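Local coordinates for protein transcriptional regulator, MarR family, putative (Bacillus cereus, PDB 3BJA) that probably binds DNA as a winged helix-turn-helix transcription factor of the MarR family, at residues G37-L42 / E99-V104; V48-L53 / T66-M71. All blocks are in the same frame, centred on the assembly; numbering follows the deposited sequence.

Contact 1: G37-L42 / E99-V104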
loop_
_atom_site.group_PDB
_atom_site.type_symbol
_atom_site.label_atom_id
_atom_site.label_comp_id
_atom_site.label_asym_id
_atom_site.label_seq_id
_atom_site.Cartn_x
_atom_site.Cartn_y
_atom_site.Cartn_z
ATOM N N GLY A 37 -10.033 -5.978 -3.989
ATOM C CA GLY A 37 -10.185 -4.604 -4.463
ATOM C C GLY A 37 -10.787 -4.486 -5.854
ATOM O O GLY A 37 -11.760 -3.735 -6.048
ATOM N N VAL A 38 -10.232 -5.262 -6.795
ATOM C CA VAL A 38 -10.715 -5.333 -8.195
ATOM C C VAL A 38 -12.162 -5.762 -8.261
ATOM O O VAL A 38 -12.942 -5.179 -9.014
ATOM C CB VAL A 38 -9.869 -6.331 -9.073
ATOM C CG1 VAL A 38 -10.545 -6.629 -10.445
ATOM C CG2 VAL A 38 -8.471 -5.819 -9.258
ATOM N N ILE A 39 -12.510 -6.793 -7.491
ATOM C CA ILE A 39 -13.909 -7.302 -7.415
ATOM C C ILE A 39 -14.877 -6.210 -6.900
ATOM O O ILE A 39 -15.952 -6.028 -7.466
ATOM C CB ILE A 39 -13.991 -8.624 -6.573
ATOM C CG1 ILE A 39 -13.353 -9.774 -7.368
ATOM C CG2 ILE A 39 -15.424 -8.966 -6.193
ATOM C CD1 ILE A 39 -13.161 -11.044 -6.572
ATOM N N GLN A 40 -14.468 -5.492 -5.858
ATOM C CA GLN A 40 -15.251 -4.371 -5.302
ATOM C C GLN A 40 -15.407 -3.278 -6.370
ATOM O O GLN A 40 -16.536 -2.874 -6.670
ATOM C CB GLN A 40 -14.624 -3.801 -4.002
ATOM C CG GLN A 40 -14.580 -4.790 -2.814
ATOM C CD GLN A 40 -15.966 -5.303 -2.384
ATOM O OE1 GLN A 40 -16.972 -4.605 -2.523
ATOM N NE2 GLN A 40 -16.015 -6.522 -1.851
ATOM N N VAL A 41 -14.289 -2.849 -6.976
ATOM C CA VAL A 41 -14.329 -1.830 -8.046
ATOM C C VAL A 41 -15.248 -2.254 -9.203
ATOM O O VAL A 41 -16.133 -1.485 -9.588
ATOM C CB VAL A 41 -12.926 -1.496 -8.599
ATOM C CG1 VAL A 41 -13.019 -0.699 -9.934
ATOM C CG2 VAL A 41 -12.094 -0.759 -7.538
ATOM N N LEU A 42 -15.062 -3.479 -9.711
ATOM C CA LEU A 42 -15.867 -3.997 -10.845
ATOM C C LEU A 42 -17.337 -4.303 -10.548
ATOM O O LEU A 42 -18.115 -4.475 -11.491
ATOM C CB LEU A 42 -15.209 -5.236 -11.480
ATOM C CG LEU A 42 -13.896 -5.079 -12.256
ATOM C CD1 LEU A 42 -13.440 -6.461 -12.692
ATOM C CD2 LEU A 42 -14.014 -4.149 -13.469
ATOM N N GLU A 99 -20.775 -13.849 -7.637
ATOM C CA GLU A 99 -21.053 -14.766 -6.528
ATOM C C GLU A 99 -19.933 -14.719 -5.477
ATOM O O GLU A 99 -20.215 -14.742 -4.282
ATOM C CB GLU A 99 -21.297 -16.211 -7.055
ATOM C CG GLU A 99 -22.633 -16.375 -7.861
ATOM C CD GLU A 99 -22.757 -17.701 -8.698
ATOM O OE1 GLU A 99 -21.751 -18.450 -8.858
ATOM O OE2 GLU A 99 -23.882 -17.993 -9.210
ATOM N N THR A 100 -18.677 -14.650 -5.924
ATOM C CA THR A 100 -17.509 -14.529 -5.018
ATOM C C THR A 100 -17.593 -13.264 -4.145
ATOM O O THR A 100 -17.261 -13.328 -2.960
ATOM C CB THR A 100 -16.155 -14.565 -5.790
ATOM O OG1 THR A 100 -16.047 -15.809 -6.484
ATOM C CG2 THR A 100 -14.952 -14.421 -4.850
ATOM N N LYS A 101 -18.052 -12.147 -4.727
ATOM C CA LYS A 101 -18.242 -10.898 -3.974
ATOM C C LYS A 101 -19.234 -11.084 -2.818
ATOM O O LYS A 101 -18.952 -10.656 -1.699
ATOM C CB LYS A 101 -18.754 -9.769 -4.855
ATOM C CG LYS A 101 -18.780 -8.415 -4.119
ATOM C CD LYS A 101 -19.605 -7.396 -4.853
ATOM C CE LYS A 101 -19.718 -6.095 -4.054
ATOM N NZ LYS A 101 -20.596 -6.216 -2.848
ATOM N N LYS A 102 -20.382 -11.703 -3.119
ATOM C CA LYS A 102 -21.435 -11.986 -2.139
ATOM C C LYS A 102 -20.880 -12.747 -0.934
ATOM O O LYS A 102 -21.103 -12.344 0.223
ATOM C CB LYS A 102 -22.580 -12.786 -2.784
ATOM N N GLN A 103 -20.141 -13.821 -1.219
ATOM C CA GLN A 103 -19.545 -14.656 -0.176
ATOM C C GLN A 103 -18.450 -13.946 0.643
ATOM O O GLN A 103 -18.387 -14.141 1.857
ATOM C CB GLN A 103 -19.039 -15.984 -0.759
ATOM C CG GLN A 103 -20.169 -16.914 -1.239
ATOM C CD GLN A 103 -19.709 -18.107 -2.085
ATOM O OE1 GLN A 103 -18.541 -18.237 -2.456
ATOM N NE2 GLN A 103 -20.655 -18.975 -2.412
ATOM N N VAL A 104 -17.627 -13.117 -0.004
ATOM C CA VAL A 104 -16.539 -12.389 0.686
ATOM C C VAL A 104 -17.049 -11.201 1.550
ATOM O O VAL A 104 -16.438 -10.886 2.578
ATOM C CB VAL A 104 -15.421 -11.905 -0.293
ATOM C CG1 VAL A 104 -14.268 -11.360 0.474
ATOM C CG2 VAL A 104 -14.888 -13.037 -1.105
#
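Lys-101 reaches across from helix 95-116, passes alongside Ile-39 of helix 33-44 and crosses Gln-40 of the same helix. Its chain can be followed outward. CB rests on the Ile-39 methyl CG2 at 3.7 Å, and CG lies 4.0 Å from that same CG2, with NE2 of Gln-40 equally near. CE then passes 3.5 Å from Gln-40 OE1. The chain runs extended up to CE and turns only at its last torsion (chi4 -72°). NZ thus stays 4.0 Å from Gln-40 OE1, too far for a hydrogen bond, and makes a salt bridge with Asp-105 OD2 instead. The other carboxylate oxygen, OD1, accepts from Gln-40 NE2, so Asp-105 joins two polar ends that do not bond each other. Bent at chi2 (-60°), the Gln-40 side chain crosses that of Lys-101 at roughly a right angle. Ile-39 and Lys-101 instead run past each other in opposite directions. At the other end of the contact, Ile-39 CD1 meets Thr-100 CG2 at 4.2 Å, while the threonine hydroxyl bonds back to Lys-96 O in its own helix. The helix segments cross at -111° with axes 10.2 Å apart, and they bury 200 Å² between them. Helix 95-116 packs on helix 33-44 here, with Val-104 also against Phe-36. Ile-39 also touches Met-71 of helix 64-73 and Leu-93 of strand 89-93, which ties the crossing to the core of the winged helix-turn-helix domain.

Contact 2: V48-L53 / T66-M71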
loop_
_atom_site.group_PDB
_atom_site.type_symbol
_atom_site.label_atom_id
_atom_site.label_comp_id
_atom_site.label_asym_id
_atom_site.label_seq_id
_atom_site.Cartn_x
_atom_site.Cartn_y
_atom_site.Cartn_z
ATOM N N VAL A 48 -16.042 -1.622 -17.373
ATOM C CA VAL A 48 -15.131 -0.465 -17.538
ATOM C C VAL A 48 -13.894 -0.860 -18.364
ATOM O O VAL A 48 -13.706 -2.035 -18.710
ATOM C CB VAL A 48 -14.699 0.162 -16.177
ATOM C CG1 VAL A 48 -15.910 0.791 -15.465
ATOM C CG2 VAL A 48 -13.992 -0.857 -15.285
ATOM N N SER A 49 -13.089 0.141 -18.711
ATOM C CA SER A 49 -11.846 -0.078 -19.440
ATOM C C SER A 49 -10.737 -0.449 -18.458
ATOM O O SER A 49 -10.835 -0.178 -17.252
ATOM C CB SER A 49 -11.431 1.180 -20.224
ATOM O OG SER A 49 -11.032 2.242 -19.360
HETATM N N MSE A 50 -9.683 -1.061 -18.994
HETATM C CA MSE A 50 -8.477 -1.365 -18.221
HETATM C C MSE A 50 -7.901 -0.115 -17.566
HETATM O O MSE A 50 -7.484 -0.171 -16.409
HETATM C CB MSE A 50 -7.396 -2.040 -19.092
HETATM C CG MSE A 50 -7.472 -3.545 -19.043
HETATM SE SE MSE A 50 -6.741 -4.100 -17.332
HETATM C CE MSE A 50 -4.859 -4.054 -17.874
ATOM N N SER A 51 -7.898 0.997 -18.310
ATOM C CA SER A 51 -7.421 2.286 -17.808
ATOM C C SER A 51 -8.321 2.759 -16.672
ATOM O O SER A 51 -7.813 3.052 -15.598
ATOM C CB SER A 51 -7.326 3.334 -18.930
ATOM O OG SER A 51 -6.404 2.927 -19.928
ATOM N N LYS A 52 -9.644 2.782 -16.895
ATOM C CA LYS A 52 -10.618 3.135 -15.821
ATOM C C LYS A 52 -10.440 2.320 -14.547
ATOM O O LYS A 52 -10.556 2.871 -13.459
ATOM C CB LYS A 52 -12.105 3.060 -16.262
ATOM C CG LYS A 52 -12.784 4.417 -16.453
ATOM C CD LYS A 52 -13.045 5.082 -15.084
ATOM C CE LYS A 52 -13.618 6.480 -15.229
ATOM N NZ LYS A 52 -13.728 7.160 -13.907
ATOM N N LEU A 53 -10.168 1.022 -14.704
ATOM C CA LEU A 53 -9.911 0.128 -13.573
ATOM C C LEU A 53 -8.628 0.547 -12.870
ATOM O O LEU A 53 -8.626 0.671 -11.660
ATOM C CB LEU A 53 -9.856 -1.349 -14.012
ATOM C CG LEU A 53 -9.542 -2.422 -12.960
ATOM C CD1 LEU A 53 -10.566 -2.376 -11.823
ATOM C CD2 LEU A 53 -9.483 -3.787 -13.606
ATOM N N THR A 66 -0.933 -8.738 -15.814
ATOM C CA THR A 66 -0.619 -10.118 -15.423
ATOM C C THR A 66 -1.625 -10.593 -14.372
ATOM O O THR A 66 -2.178 -11.694 -14.465
ATOM C CB THR A 66 0.814 -10.245 -14.828
ATOM O OG1 THR A 66 1.751 -9.515 -15.636
ATOM C CG2 THR A 66 1.240 -11.724 -14.744
HETATM N N MSE A 67 -1.851 -9.727 -13.392
HETATM C CA MSE A 67 -2.766 -9.973 -12.274
HETATM C C MSE A 67 -4.237 -10.174 -12.727
HETATM O O MSE A 67 -4.943 -11.003 -12.151
HETATM C CB MSE A 67 -2.572 -8.846 -11.225
HETATM C CG MSE A 67 -3.184 -9.082 -9.879
HETATM SE SE MSE A 67 -4.982 -8.476 -9.868
HETATM C CE MSE A 67 -4.688 -6.563 -9.760
ATOM N N ILE A 68 -4.678 -9.427 -13.745
ATOM C CA ILE A 68 -6.030 -9.591 -14.343
ATOM C C ILE A 68 -6.132 -10.891 -15.138
ATOM O O ILE A 68 -7.160 -11.549 -15.097
ATOM C CB ILE A 68 -6.488 -8.338 -15.189
ATOM C CG1 ILE A 68 -7.230 -7.326 -14.289
ATOM C CG2 ILE A 68 -7.465 -8.702 -16.296
ATOM C CD1 ILE A 68 -6.415 -6.804 -13.140
ATOM N N GLN A 69 -5.084 -11.239 -15.883
ATOM C CA GLN A 69 -5.025 -12.532 -16.605
ATOM C C GLN A 69 -5.183 -13.747 -15.685
ATOM O O GLN A 69 -5.839 -14.725 -16.050
ATOM C CB GLN A 69 -3.732 -12.660 -17.439
ATOM C CG GLN A 69 -3.961 -12.398 -18.914
ATOM C CD GLN A 69 -4.695 -13.560 -19.611
ATOM O OE1 GLN A 69 -4.345 -14.728 -19.437
ATOM N NE2 GLN A 69 -5.704 -13.229 -20.411
ATOM N N ARG A 70 -4.575 -13.657 -14.505
ATOM C CA ARG A 70 -4.675 -14.669 -13.456
ATOM C C ARG A 70 -6.136 -14.776 -13.006
ATOM O O ARG A 70 -6.676 -15.875 -12.907
ATOM C CB ARG A 70 -3.755 -14.279 -12.283
ATOM C CG ARG A 70 -3.599 -15.265 -11.133
ATOM C CD ARG A 70 -3.187 -16.607 -11.637
ATOM N NE ARG A 70 -2.429 -17.406 -10.666
ATOM C CZ ARG A 70 -1.112 -17.687 -10.714
ATOM N NH1 ARG A 70 -0.306 -17.270 -11.713
ATOM N NH2 ARG A 70 -0.579 -18.437 -9.742
HETATM N N MSE A 71 -6.773 -13.625 -12.768
HETATM C CA MSE A 71 -8.205 -13.563 -12.424
HETATM C C MSE A 71 -9.093 -14.033 -13.590
HETATM O O MSE A 71 -10.197 -14.514 -13.364
HETATM C CB MSE A 71 -8.618 -12.141 -11.983
HETATM C CG MSE A 71 -7.960 -11.672 -10.696
HETATM SE SE MSE A 71 -8.567 -9.886 -10.089
HETATM C CE MSE A 71 -10.305 -10.347 -9.286
#
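Ile-68 meets both Met-50 and Leu-53, and every contact across the two segments is apolar. Its CG1 lies 4.3 Å from Leu-53 CD2 and 4.5 Å from SE of Met-50, a selenomethionine, so one methylene serves both partners. These are loose van der Waals distances, and the buried surface is small, 92 Å². With CG of Leu-53 anti to its backbone nitrogen (chi1 178°), CD2 meets Ile-68 and the other methyl, CD1, goes to helix 33-44. Met-50 sets out less directly, and its bent chain brings SE round to the isoleucine.

No hydrogen bond crosses between the segments; the side-chain bond here is a cap within segment 48-53. Ser-49 is the N-cap of helix 50-56: its OG accepts from Lys-52 N at 2.9 Å, with an N-H...O angle of 166°. This nearly straight bond satisfies an amide of the first turn, where the helix starts directly after the short strand.

Helices 50-56 and 64-73 are consecutive, as expected for the helix-turn-helix of a MarR-type domain, in which the second is typically the recognition helix. Leu-53 also packs on Val-41 of helix 33-44, Ile-68 reaches Thr-79 of strand 77-81, and strand 48-49 pairs with strand 89-93 through Val-48 and Val-91.

The two contacts, with centres 14 Å apart, meet at helix 33-44, which belongs to contact 1 and packs on both segments of contact 2. Contact 1 sets helix 95-116 against it, whereas the segments of contact 2 pack on it largely through other residues. Val-41 CG1 lies 3.5 Å from Leu-53 CD1, and Leu-42 CD2 is 3.8 Å from Val-48 CG2, linking helix 33-44 to segment 48-53. Toward segment 66-71, Ile-39 CG1 approaches Met-71 CE to 3.6 Å, and Met-71 SE lies 3.8 Å from Val-38 CG1. All these links are apolar, consistent with one continuous core. Through it the probable DNA-reading helix 64-73 is connected to helix 95-116.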